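Local coordinates for protein HIAXHD3 (Humicola insolens, PDB 3ZXK) that probably removes arabinofuranose side chains from xylan as a family 43 arabinofuranosidase, an enzyme whose active site has served to engineer endo-xylanase activity, at residues 260-265 / 296-301; 279-282 / 288-291; 327-330 / 334-337; 36-41 / 507-512. One frame throughout, in Å; residues are numbered along the deposited sequence.

In the fold
The four contacts fall into two pairs. Contacts 1 and 2 have centres about 9 Å apart and reach one antiparallel sheet, contact 1 by strand 260-267 and contact 2 by strands 273-282 and 288-290. This sheet is one blade of the five-bladed propeller expected of family 43. Contacts 3 and 4 have centres about 10 Å apart and reach the sheet that holds strands 38-39, 334-336, 372-375 and 509-516. The centres of contacts 1 and 3 lie about 32 Å apart. Along the chain, contact 4 encloses the rest. Contact 2 is nested within contact 1, and contact 3 follows. Contact 4 joins the N-terminal family 43 region to the C-terminal beta-sandwich, because strand 38-39 is part of a sandwich sheet.

Contact 1. Residues 260-265 / 296-301; sequences WHYVAF and GRWGTS
The rings of Tyr262 and Trp298 meet at a slant, their planes 52° apart. Tyr262 CE2 lies in the plane of the indole at its edge, 3.7 Å from Trp298 CZ3. One face of the Tyr262 ring has the backbone N of Ala264 above it, toward the rim. The far corner of the indole does most of the touching. Trp298 CH2 comes within 3.4 Å of Tyr262 CD2 and within 3.6 Å of Ala264 CB, and so fits between two residues on the same side of the strand. Trp298 CG is anti to the backbone N (chi1 -169°), which sends the indole inward from the loop. The polar ends bond elsewhere: Tyr262 OH to the backbone O of Gln249, and Trp298 NE1 weakly to Val277 O. On the same strand Phe265, a glycan-pocket residue, touches the bound arabinofuranose. The Tyr262 side chain is about 10 Å from that sugar. Strand 260-267 runs between strands 250-254 and 273-282. The indole packs on Val276 and Ala278 of strand 273-282 as it reaches Tyr262 and Ala264, so this one side chain from the loop packs against two adjacent strands of the blade.

Contact 2. Residues 279-282 / 288-291; sequences PLRW and PEVV
Strands 279-282 and 288-290 pair antiparallel as the two arms of a beta hairpin, with Arg281 and Glu289 forming a hydrogen-bonded pair between the non-hydrogen-bonded pairs Leu280-Val290 and Trp282-Pro288. Glu289 N donates to Arg281 O at 2.8 Å, and Arg281 N donates back to Glu289 O. Val291 N continues the ladder to Pro279 O at 2.9 Å. The two faces of the hairpin differ in character. Leu280, Trp282, Pro288 and Val290 share the apolar one. There Pro288 CB sits over the six-membered ring of Trp282, 3.9 Å from its centroid and only 5° off the ring normal, a CH-pi contact. Pro288 CD approaches Trp282 CZ3 to 3.5 Å. Further along, Leu280 CD2 meets Val290 CG2 at 3.9 Å. Trp282 also packs edge-to-face with Trp260 and Tyr204 and has a cation-pi contact with Arg200. An alanine in place of Trp282 would probably leave Pro288 without the aromatic face it lies on and Arg200 without its cation-pi partner. The other face carries a salt bridge. Arg281 CG stands between the backbone N and the carbonyl carbon (chi1 60°), and the extended chain beyond it runs past Glu289 CB. The guanidinium meets Glu289 OE1 at its edge, nearly in plane, while the carboxylate is turned 87° against it. Arg281 NE is 3.0 Å from Glu289 OE1, and Arg281 NH2 makes a longer bond of 3.3 Å to the same oxygen. A water accepts from Arg281 NH2 and donates to Glu289 OE1, giving that oxygen a third donor.

Contact 3. Residues 327-330 / 334-337; sequences TRFS and EWNH
Phe329 and Trp335 carry this contact, and they bury nearly equal areas in it. Phe329 belongs to the loop before strand 334-336, and Trp335 is the middle residue of that strand. The two side chains cross at about a right angle, with ring planes 82° apart. Trp335 CZ2 lies against the CE2-CZ bond of Phe329, 3.6 Å from each atom. The five-membered part of the indole is a little farther off: Trp335 NE1 is 3.9 Å from Phe329 CE2. Phe329 CG stands anti to the carbonyl carbon (chi1 -72°), which carries the phenyl ring across to Trp335. The backbones stay well apart, and the rings alone bridge the gap.

At the end of the strand, His337 and Asn336 bond to each other and to the N-terminal part of the chain. His337 ND1 donates to Asn336 OD1 at 2.9 Å. The oxygen lies in the imidazole plane, but the donor stands above the amide plane. His337 NE2 accepts from Ala78 N, and Asn336 ND2 bonds to Tyr79 OH, so both side chains reach toward the N-terminal part of the chain.

The aromatic pair belongs to the C-terminal beta-sandwich. Both rings rest on Leu372 of the adjoining strand 372-375. From the second sheet, Leu354 touches Phe329, and Leu356 and Phe344 touch Trp335. The pair lies between the two layers, while strand 334-336 itself runs between strands 38-39 and 372-375.

Contact 4. Residues 36-41 / 507-512; sequences FAYSPG and GYRFGV
Segment 36-41 meets 507-512 through one stacked pair, Tyr38 on Arg509. Phe36, at the start of the segment, turns its ring toward Phe505 and toward Trp84 of the glycan pocket. Tyr38 comes next. The guanidinium of Arg509 lies flat on its ring, with centres 4.1 Å apart and planes at 28°. Arg509 CZ stands over the ring face, 14° off the normal, which makes a cation-pi contact. The nearest atoms are Tyr38 CD1 and Arg509 NH1, 3.5 Å apart. An extended chain from CG to NE lets Arg509 slide past the tyrosine in the opposite direction. Arg509 NH1 also forms a salt bridge with Glu334 OE1 and a hydrogen bond with Thr373 OG1, which should fix the turn of the guanidinium. Tyr38 OH bonds to Tyr504 OH and donates to a water at 2.7 Å. That water in turn donates to Gly507 O at 2.8 Å. A leucine in place of Tyr38 would probably strip the buried Arg509 of its aromatic face and leave the water without its phenol donor. Ser39 follows, its OG bonded to Asn338 OD1, and a cis peptide then leads into Pro40. Strand 38-39 is the outermost strand of a sheet of the C-terminal beta-sandwich, although it comes from the N-terminal family 43 region. The pair is a buried cation-pi stack at the junction of the two domains.

Contact 1. Residues 260-265 / 296-301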
loop_
_atom_site.group_PDB
_atom_site.type_symbol
_atom_site.label_atom_id
_atom_site.label_comp_id
_atom_site.label_asym_id
_atom_site.label_seq_id
_atom_site.Cartn_x
_atom_site.Cartn_y
_atom_site.Cartn_z
ATOM N N TRP A 260 15.776 13.367 -15.001
ATOM C CA TRP A 260 15.473 12.151 -14.265
ATOM C C TRP A 260 15.391 12.361 -12.779
ATOM O O TRP A 260 16.007 13.266 -12.237
ATOM C CB TRP A 260 16.525 11.102 -14.565
ATOM C CG TRP A 260 16.364 10.509 -15.929
ATOM C CD1 TRP A 260 16.700 11.069 -17.171
ATOM C CD2 TRP A 260 15.776 9.218 -16.227
ATOM N NE1 TRP A 260 16.393 10.201 -18.174
ATOM C CE2 TRP A 260 15.818 9.077 -17.685
ATOM C CE3 TRP A 260 15.240 8.192 -15.458
ATOM C CZ2 TRP A 260 15.346 7.941 -18.329
ATOM C CZ3 TRP A 260 14.760 7.049 -16.109
ATOM C CH2 TRP A 260 14.817 6.930 -17.518
ATOM N N HIS A 261 14.611 11.516 -12.117
ATOM C CA HIS A 261 14.369 11.613 -10.674
ATOM C C HIS A 261 14.418 10.241 -10.052
ATOM O O HIS A 261 14.012 9.240 -10.670
ATOM C CB HIS A 261 13.021 12.290 -10.443
ATOM C CG HIS A 261 12.965 13.678 -11.021
ATOM N ND1 HIS A 261 13.275 14.774 -10.301
ATOM C CD2 HIS A 261 12.723 14.112 -12.326
ATOM C CE1 HIS A 261 13.191 15.872 -11.095
ATOM N NE2 HIS A 261 12.857 15.463 -12.338
ATOM N N TYR A 262 14.913 10.169 -8.823
ATOM C CA TYR A 262 14.951 8.892 -8.091
ATOM C C TYR A 262 13.820 8.962 -7.040
ATOM O O TYR A 262 13.769 9.904 -6.211
ATOM C CB TYR A 262 16.349 8.667 -7.474
ATOM C CG TYR A 262 16.482 7.424 -6.615
ATOM C CD1 TYR A 262 15.704 6.278 -6.857
ATOM C CD2 TYR A 262 17.375 7.392 -5.537
ATOM C CE1 TYR A 262 15.822 5.145 -6.069
ATOM C CE2 TYR A 262 17.485 6.284 -4.742
ATOM C CZ TYR A 262 16.701 5.176 -4.985
ATOM O OH TYR A 262 16.850 4.085 -4.153
ATOM N N VAL A 263 12.895 8.009 -7.114
ATOM C CA VAL A 263 11.798 7.928 -6.138
ATOM C C VAL A 263 12.131 6.725 -5.279
ATOM O O VAL A 263 12.074 5.591 -5.743
ATOM C CB VAL A 263 10.407 7.733 -6.794
ATOM C CG1 VAL A 263 9.321 7.781 -5.738
ATOM C CG2 VAL A 263 10.156 8.820 -7.824
ATOM N N ALA A 264 12.499 6.975 -4.033
ATOM C CA ALA A 264 12.866 5.876 -3.112
ATOM C C ALA A 264 11.824 5.807 -2.006
ATOM O O ALA A 264 10.884 6.615 -2.000
ATOM C CB ALA A 264 14.265 6.096 -2.512
ATOM N N PHE A 265 11.939 4.875 -1.058
ATOM C CA PHE A 265 11.099 5.043 0.121
ATOM C C PHE A 265 11.907 4.940 1.391
ATOM O O PHE A 265 13.050 4.434 1.385
ATOM C CB PHE A 265 9.888 4.061 0.152
ATOM C CG PHE A 265 10.278 2.623 0.031
ATOM C CD1 PHE A 265 10.688 1.907 1.160
ATOM C CD2 PHE A 265 10.241 1.979 -1.213
ATOM C CE1 PHE A 265 11.057 0.567 1.053
ATOM C CE2 PHE A 265 10.589 0.650 -1.315
ATOM C CZ PHE A 265 10.993 -0.058 -0.192
ATOM N N GLY A 296 25.313 17.091 1.536
ATOM C CA GLY A 296 25.385 15.690 1.131
ATOM C C GLY A 296 24.218 14.826 1.584
ATOM O O GLY A 296 24.274 13.612 1.486
ATOM N N ARG A 297 23.157 15.457 2.064
ATOM C CA ARG A 297 21.956 14.741 2.473
ATOM C C ARG A 297 20.969 14.643 1.315
ATOM O O ARG A 297 21.041 15.404 0.356
ATOM C CB ARG A 297 21.291 15.446 3.657
ATOM C CG ARG A 297 22.194 15.604 4.865
ATOM C CD ARG A 297 21.578 16.523 5.911
ATOM N NE ARG A 297 20.439 15.880 6.560
ATOM C CZ ARG A 297 20.515 15.129 7.663
ATOM N NH1 ARG A 297 21.684 14.917 8.258
ATOM N NH2 ARG A 297 19.412 14.588 8.165
ATOM N N TRP A 298 20.067 13.675 1.402
ATOM C CA TRP A 298 18.874 13.676 0.575
ATOM C C TRP A 298 18.081 14.873 1.011
ATOM O O TRP A 298 17.696 14.990 2.176
ATOM C CB TRP A 298 18.089 12.393 0.799
ATOM C CG TRP A 298 16.986 12.171 -0.200
ATOM C CD1 TRP A 298 15.873 12.971 -0.450
ATOM C CD2 TRP A 298 16.850 11.031 -1.090
ATOM N NE1 TRP A 298 15.093 12.417 -1.433
ATOM C CE2 TRP A 298 15.617 11.230 -1.838
ATOM C CE3 TRP A 298 17.601 9.881 -1.320
ATOM C CZ2 TRP A 298 15.193 10.322 -2.819
ATOM C CZ3 TRP A 298 17.174 8.976 -2.296
ATOM C CH2 TRP A 298 15.998 9.191 -3.028
ATOM N N GLY A 299 17.860 15.798 0.097
ATOM C CA GLY A 299 17.320 17.106 0.462
ATOM C C GLY A 299 15.887 17.079 0.957
ATOM O O GLY A 299 15.066 16.273 0.507
ATOM N N THR A 300 15.580 17.983 1.880
ATOM C CA THR A 300 14.204 18.122 2.366
ATOM C C THR A 300 13.300 18.826 1.346
ATOM O O THR A 300 12.087 18.601 1.312
ATOM C CB THR A 300 14.176 18.858 3.723
ATOM O OG1 THR A 300 14.774 20.137 3.561
ATOM C CG2 THR A 300 14.970 18.076 4.769
ATOM N N SER A 301 13.902 19.656 0.495
ATOM C CA SER A 301 13.158 20.296 -0.603
ATOM C C SER A 301 13.977 20.371 -1.865
ATOM O O SER A 301 15.204 20.525 -1.833
ATOM C CB SER A 301 12.679 21.707 -0.225
ATOM O OG SER A 301 13.780 22.565 -0.090
#

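Contact 2. Residues 279-282 / 288-291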
loop_
_atom_site.group_PDB
_atom_site.type_symbol
_atom_site.label_atom_id
_atom_site.label_comp_id
_atom_site.label_asym_id
_atom_site.label_seq_id
_atom_site.Cartn_x
_atom_site.Cartn_y
_atom_site.Cartn_z
ATOM N N PRO A 279 16.300 14.761 -7.432
ATOM C CA PRO A 279 16.774 14.796 -8.813
ATOM C C PRO A 279 18.022 13.927 -9.020
ATOM O O PRO A 279 18.800 13.677 -8.073
ATOM C CB PRO A 279 17.146 16.265 -9.033
ATOM C CG PRO A 279 16.747 16.981 -7.783
ATOM C CD PRO A 279 16.693 15.964 -6.686
ATOM N N LEU A 280 18.168 13.440 -10.251
ATOM C CA LEU A 280 19.384 12.790 -10.729
ATOM C C LEU A 280 20.133 13.654 -11.729
ATOM O O LEU A 280 19.531 14.406 -12.464
ATOM C CB LEU A 280 19.006 11.498 -11.445
ATOM C CG LEU A 280 18.446 10.377 -10.596
ATOM C CD1 LEU A 280 17.969 9.269 -11.517
ATOM C CD2 LEU A 280 19.477 9.845 -9.610
ATOM N N ARG A 281 21.458 13.533 -11.749
ATOM C CA ARG A 281 22.258 14.025 -12.868
ATOM C C ARG A 281 22.907 12.800 -13.519
ATOM O O ARG A 281 23.020 11.739 -12.908
ATOM C CB ARG A 281 23.328 15.023 -12.394
ATOM C CG ARG A 281 24.298 14.436 -11.393
ATOM C CD ARG A 281 25.373 15.416 -10.936
ATOM N NE ARG A 281 26.164 14.765 -9.901
ATOM C CZ ARG A 281 26.079 15.030 -8.597
ATOM N NH1 ARG A 281 25.274 15.991 -8.153
ATOM N NH2 ARG A 281 26.831 14.355 -7.738
ATOM N N TRP A 282 23.292 12.933 -14.772
ATOM C CA TRP A 282 23.998 11.871 -15.462
ATOM C C TRP A 282 25.435 12.259 -15.622
ATOM O O TRP A 282 25.739 13.393 -15.998
ATOM C CB TRP A 282 23.342 11.617 -16.809
ATOM C CG TRP A 282 22.018 10.915 -16.634
ATOM C CD1 TRP A 282 20.768 11.477 -16.382
ATOM C CD2 TRP A 282 21.812 9.478 -16.607
ATOM N NE1 TRP A 282 19.812 10.497 -16.258
ATOM C CE2 TRP A 282 20.377 9.267 -16.386
ATOM C CE3 TRP A 282 22.643 8.374 -16.791
ATOM C CZ2 TRP A 282 19.825 7.997 -16.321
ATOM C CZ3 TRP A 282 22.077 7.100 -16.724
ATOM C CH2 TRP A 282 20.695 6.923 -16.510
ATOM N N PRO A 288 23.883 7.412 -13.550
ATOM C CA PRO A 288 23.092 8.405 -12.810
ATOM C C PRO A 288 23.639 8.621 -11.402
ATOM O O PRO A 288 24.191 7.693 -10.808
ATOM C CB PRO A 288 21.699 7.759 -12.726
ATOM C CG PRO A 288 21.980 6.279 -12.715
ATOM C CD PRO A 288 23.242 6.079 -13.546
ATOM N N GLU A 289 23.512 9.850 -10.907
ATOM C CA GLU A 289 23.897 10.204 -9.525
ATOM C C GLU A 289 22.831 11.061 -8.870
ATOM O O GLU A 289 22.246 11.936 -9.521
ATOM C CB GLU A 289 25.233 10.966 -9.505
ATOM C CG GLU A 289 26.426 10.106 -9.898
ATOM C CD GLU A 289 27.740 10.880 -9.965
ATOM O OE1 GLU A 289 27.708 12.142 -10.002
ATOM O OE2 GLU A 289 28.821 10.234 -10.002
ATOM N N VAL A 290 22.587 10.836 -7.578
ATOM C CA VAL A 290 21.633 11.659 -6.832
ATOM C C VAL A 290 22.207 13.057 -6.602
ATOM O O VAL A 290 23.365 13.202 -6.201
ATOM C CB VAL A 290 21.240 10.973 -5.500
ATOM C CG1 VAL A 290 20.504 11.924 -4.566
ATOM C CG2 VAL A 290 20.386 9.758 -5.807
ATOM N N VAL A 291 21.401 14.073 -6.915
ATOM C CA VAL A 291 21.714 15.446 -6.555
ATOM C C VAL A 291 21.322 15.635 -5.082
ATOM O O VAL A 291 20.149 15.572 -4.730
ATOM C CB VAL A 291 20.937 16.419 -7.467
ATOM C CG1 VAL A 291 21.181 17.875 -7.073
ATOM C CG2 VAL A 291 21.296 16.172 -8.939
HETATM O O HOH W 1 29.709 13.079 -8.101
#

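Contact 3. Residues 327-330 / 334-337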
loop_
_atom_site.group_PDB
_atom_site.type_symbol
_atom_site.label_atom_id
_atom_site.label_comp_id
_atom_site.label_asym_id
_atom_site.label_seq_id
_atom_site.Cartn_x
_atom_site.Cartn_y
_atom_site.Cartn_z
ATOM N N THR A 327 -21.522 2.827 -6.579
ATOM C CA THR A 327 -21.521 1.375 -6.733
ATOM C C THR A 327 -20.208 0.701 -6.332
ATOM O O THR A 327 -20.157 -0.527 -6.168
ATOM C CB THR A 327 -21.876 0.979 -8.182
ATOM O OG1 THR A 327 -20.985 1.641 -9.091
ATOM C CG2 THR A 327 -23.307 1.402 -8.515
ATOM N N ARG A 328 -19.163 1.509 -6.151
ATOM C CA ARG A 328 -17.812 1.018 -5.926
ATOM C C ARG A 328 -17.182 1.774 -4.788
ATOM O O ARG A 328 -17.539 2.913 -4.535
ATOM C CB ARG A 328 -16.964 1.258 -7.176
ATOM C CG ARG A 328 -17.483 0.612 -8.444
ATOM C CD ARG A 328 -16.693 1.101 -9.653
ATOM N NE ARG A 328 -15.245 0.973 -9.468
ATOM C CZ ARG A 328 -14.532 -0.122 -9.740
ATOM N NH1 ARG A 328 -15.121 -1.219 -10.213
ATOM N NH2 ARG A 328 -13.220 -0.124 -9.532
ATOM N N PHE A 329 -16.209 1.155 -4.124
ATOM C CA PHE A 329 -15.405 1.838 -3.127
ATOM C C PHE A 329 -14.470 2.847 -3.789
ATOM O O PHE A 329 -14.001 2.653 -4.926
ATOM C CB PHE A 329 -14.555 0.842 -2.317
ATOM C CG PHE A 329 -15.340 -0.002 -1.347
ATOM C CD1 PHE A 329 -15.919 0.562 -0.213
ATOM C CD2 PHE A 329 -15.469 -1.372 -1.554
ATOM C CE1 PHE A 329 -16.639 -0.212 0.677
ATOM C CE2 PHE A 329 -16.176 -2.151 -0.658
ATOM C CZ PHE A 329 -16.754 -1.571 0.473
ATOM N N SER A 330 -14.165 3.913 -3.065
ATOM C CA SER A 330 -13.046 4.753 -3.448
ATOM C C SER A 330 -11.755 3.921 -3.439
ATOM O O SER A 330 -11.685 2.819 -2.851
ATOM C CB SER A 330 -12.912 5.926 -2.475
ATOM O OG SER A 330 -12.098 5.543 -1.391
ATOM N N GLU A 334 -9.212 -0.932 1.308
ATOM C CA GLU A 334 -8.809 -2.313 1.038
ATOM C C GLU A 334 -9.219 -3.195 2.188
ATOM O O GLU A 334 -9.047 -2.833 3.366
ATOM C CB GLU A 334 -7.279 -2.431 0.864
ATOM C CG GLU A 334 -6.687 -1.724 -0.367
ATOM C CD GLU A 334 -5.201 -1.419 -0.298
ATOM O OE1 GLU A 334 -4.483 -1.859 0.639
ATOM O OE2 GLU A 334 -4.715 -0.722 -1.219
ATOM N N TRP A 335 -9.757 -4.359 1.867
ATOM C CA TRP A 335 -10.136 -5.314 2.893
ATOM C C TRP A 335 -8.930 -6.045 3.431
ATOM O O TRP A 335 -7.943 -6.186 2.719
ATOM C CB TRP A 335 -11.052 -6.353 2.288
ATOM C CG TRP A 335 -12.326 -5.844 1.692
ATOM C CD1 TRP A 335 -12.604 -5.620 0.351
ATOM C CD2 TRP A 335 -13.570 -5.584 2.409
ATOM N NE1 TRP A 335 -13.908 -5.194 0.197
ATOM C CE2 TRP A 335 -14.535 -5.149 1.398
ATOM C CE3 TRP A 335 -13.954 -5.608 3.760
ATOM C CZ2 TRP A 335 -15.839 -4.819 1.727
ATOM C CZ3 TRP A 335 -15.270 -5.264 4.083
ATOM C CH2 TRP A 335 -16.193 -4.879 3.081
ATOM N N ASN A 336 -8.997 -6.514 4.682
ATOM C CA ASN A 336 -8.011 -7.455 5.220
ATOM C C ASN A 336 -8.345 -8.858 4.677
ATOM O O ASN A 336 -9.339 -9.446 5.076
ATOM C CB ASN A 336 -8.058 -7.429 6.752
ATOM C CG ASN A 336 -7.273 -8.572 7.358
ATOM O OD1 ASN A 336 -6.268 -8.995 6.790
ATOM N ND2 ASN A 336 -7.733 -9.092 8.483
ATOM N N HIS A 337 -7.540 -9.369 3.736
ATOM C CA HIS A 337 -7.860 -10.582 2.928
ATOM C C HIS A 337 -9.063 -10.336 2.011
ATOM O O HIS A 337 -9.719 -9.306 2.126
ATOM C CB HIS A 337 -8.041 -11.847 3.799
ATOM C CG HIS A 337 -6.774 -12.318 4.518
ATOM N ND1 HIS A 337 -6.144 -11.599 5.467
ATOM C CD2 HIS A 337 -6.081 -13.524 4.418
ATOM C CE1 HIS A 337 -5.083 -12.292 5.931
ATOM N NE2 HIS A 337 -5.063 -13.481 5.320
#

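Contact 4. Residues 36-41 / 507-512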
loop_
_atom_site.group_PDB
_atom_site.type_symbol
_atom_site.label_atom_id
_atom_site.label_comp_id
_atom_site.label_asym_id
_atom_site.label_seq_id
_atom_site.Cartn_x
_atom_site.Cartn_y
_atom_site.Cartn_z
ATOM N N PHE A 36 0.599 -7.019 0.192
ATOM C CA PHE A 36 0.533 -8.235 1.035
ATOM C C PHE A 36 -0.833 -8.928 0.877
ATOM O O PHE A 36 -1.217 -9.231 -0.261
ATOM C CB PHE A 36 1.005 -7.919 2.483
ATOM C CG PHE A 36 2.417 -7.382 2.492
ATOM C CD1 PHE A 36 2.685 -6.022 2.252
ATOM C CD2 PHE A 36 3.496 -8.273 2.602
ATOM C CE1 PHE A 36 4.002 -5.563 2.178
ATOM C CE2 PHE A 36 4.810 -7.819 2.526
ATOM C CZ PHE A 36 5.054 -6.463 2.326
ATOM N N ALA A 37 -1.553 -9.156 1.966
ATOM C CA ALA A 37 -2.850 -9.835 1.899
ATOM C C ALA A 37 -4.039 -8.868 1.884
ATOM O O ALA A 37 -5.186 -9.290 2.008
ATOM C CB ALA A 37 -2.989 -10.861 3.032
ATOM N N TYR A 38 -3.784 -7.581 1.684
ATOM C CA TYR A 38 -4.887 -6.609 1.560
ATOM C C TYR A 38 -5.524 -6.683 0.164
ATOM O O TYR A 38 -4.859 -6.966 -0.815
ATOM C CB TYR A 38 -4.387 -5.206 1.931
ATOM C CG TYR A 38 -4.034 -5.140 3.430
ATOM C CD1 TYR A 38 -4.994 -4.850 4.369
ATOM C CD2 TYR A 38 -2.724 -5.391 3.893
ATOM C CE1 TYR A 38 -4.689 -4.800 5.738
ATOM C CE2 TYR A 38 -2.398 -5.351 5.242
ATOM C CZ TYR A 38 -3.388 -5.041 6.173
ATOM O OH TYR A 38 -3.096 -4.993 7.540
ATOM N N SER A 39 -6.827 -6.543 0.102
ATOM C CA SER A 39 -7.583 -6.848 -1.121
ATOM C C SER A 39 -8.629 -5.757 -1.372
ATOM O O SER A 39 -9.496 -5.539 -0.520
ATOM C CB SER A 39 -8.309 -8.182 -0.918
ATOM O OG SER A 39 -9.111 -8.494 -2.062
ATOM N N PRO A 40 -8.629 -5.097 -2.539
ATOM C CA PRO A 40 -7.833 -5.323 -3.727
ATOM C C PRO A 40 -6.364 -5.034 -3.471
ATOM O O PRO A 40 -6.011 -4.289 -2.550
ATOM C CB PRO A 40 -8.418 -4.315 -4.752
ATOM C CG PRO A 40 -9.046 -3.265 -3.924
ATOM C CD PRO A 40 -9.598 -3.996 -2.732
ATOM N N GLY A 41 -5.532 -5.599 -4.328
ATOM C CA GLY A 41 -4.094 -5.449 -4.192
ATOM C C GLY A 41 -3.477 -4.608 -5.290
ATOM O O GLY A 41 -4.106 -4.355 -6.322
ATOM N N GLY A 507 2.172 -0.696 7.267
ATOM C CA GLY A 507 2.012 0.210 8.395
ATOM C C GLY A 507 0.687 0.048 9.112
ATOM O O GLY A 507 -0.173 -0.749 8.706
ATOM N N TYR A 508 0.545 0.780 10.219
ATOM C CA TYR A 508 -0.728 0.832 10.903
ATOM C C TYR A 508 -1.811 1.386 10.009
ATOM O O TYR A 508 -1.576 2.376 9.269
ATOM C CB TYR A 508 -0.634 1.711 12.144
ATOM C CG TYR A 508 -0.223 0.926 13.368
ATOM C CD1 TYR A 508 -1.167 0.220 14.118
ATOM C CD2 TYR A 508 1.111 0.852 13.761
ATOM C CE1 TYR A 508 -0.800 -0.489 15.254
ATOM C CE2 TYR A 508 1.503 0.117 14.900
ATOM C CZ TYR A 508 0.531 -0.571 15.638
ATOM O OH TYR A 508 0.858 -1.281 16.761
ATOM N N ARG A 509 -3.002 0.804 10.116
ATOM C CA ARG A 509 -4.161 1.296 9.336
ATOM C C ARG A 509 -5.348 1.643 10.227
ATOM O O ARG A 509 -5.425 1.201 11.383
ATOM C CB ARG A 509 -4.599 0.244 8.292
ATOM C CG ARG A 509 -3.559 0.073 7.213
ATOM C CD ARG A 509 -4.083 -0.829 6.139
ATOM N NE ARG A 509 -3.171 -0.798 4.999
ATOM C CZ ARG A 509 -3.520 -1.126 3.757
ATOM N NH1 ARG A 509 -4.772 -1.509 3.498
ATOM N NH2 ARG A 509 -2.636 -1.067 2.788
ATOM N N PHE A 510 -6.263 2.439 9.666
ATOM C CA PHE A 510 -7.601 2.638 10.230
ATOM C C PHE A 510 -8.522 1.569 9.627
ATOM O O PHE A 510 -8.439 1.270 8.428
ATOM C CB PHE A 510 -8.213 3.997 9.836
ATOM C CG PHE A 510 -7.535 5.205 10.432
ATOM C CD1 PHE A 510 -7.236 5.294 11.797
ATOM C CD2 PHE A 510 -7.296 6.300 9.627
ATOM C CE1 PHE A 510 -6.657 6.451 12.318
ATOM C CE2 PHE A 510 -6.718 7.463 10.137
ATOM C CZ PHE A 510 -6.397 7.528 11.483
ATOM N N GLY A 511 -9.384 0.978 10.437
ATOM C CA GLY A 511 -10.322 0.015 9.907
ATOM C C GLY A 511 -11.637 -0.045 10.626
ATOM O O GLY A 511 -11.781 0.456 11.738
ATOM N N VAL A 512 -12.612 -0.662 9.960
ATOM C CA VAL A 512 -13.915 -0.929 10.558
ATOM C C VAL A 512 -14.185 -2.429 10.419
ATOM O O VAL A 512 -13.884 -3.027 9.375
ATOM C CB VAL A 512 -15.039 -0.057 9.945
ATOM C CG1 VAL A 512 -15.107 -0.146 8.424
ATOM C CG2 VAL A 512 -16.375 -0.361 10.624
HETATM O O HOH W 2 -2.114 -2.800 8.828
#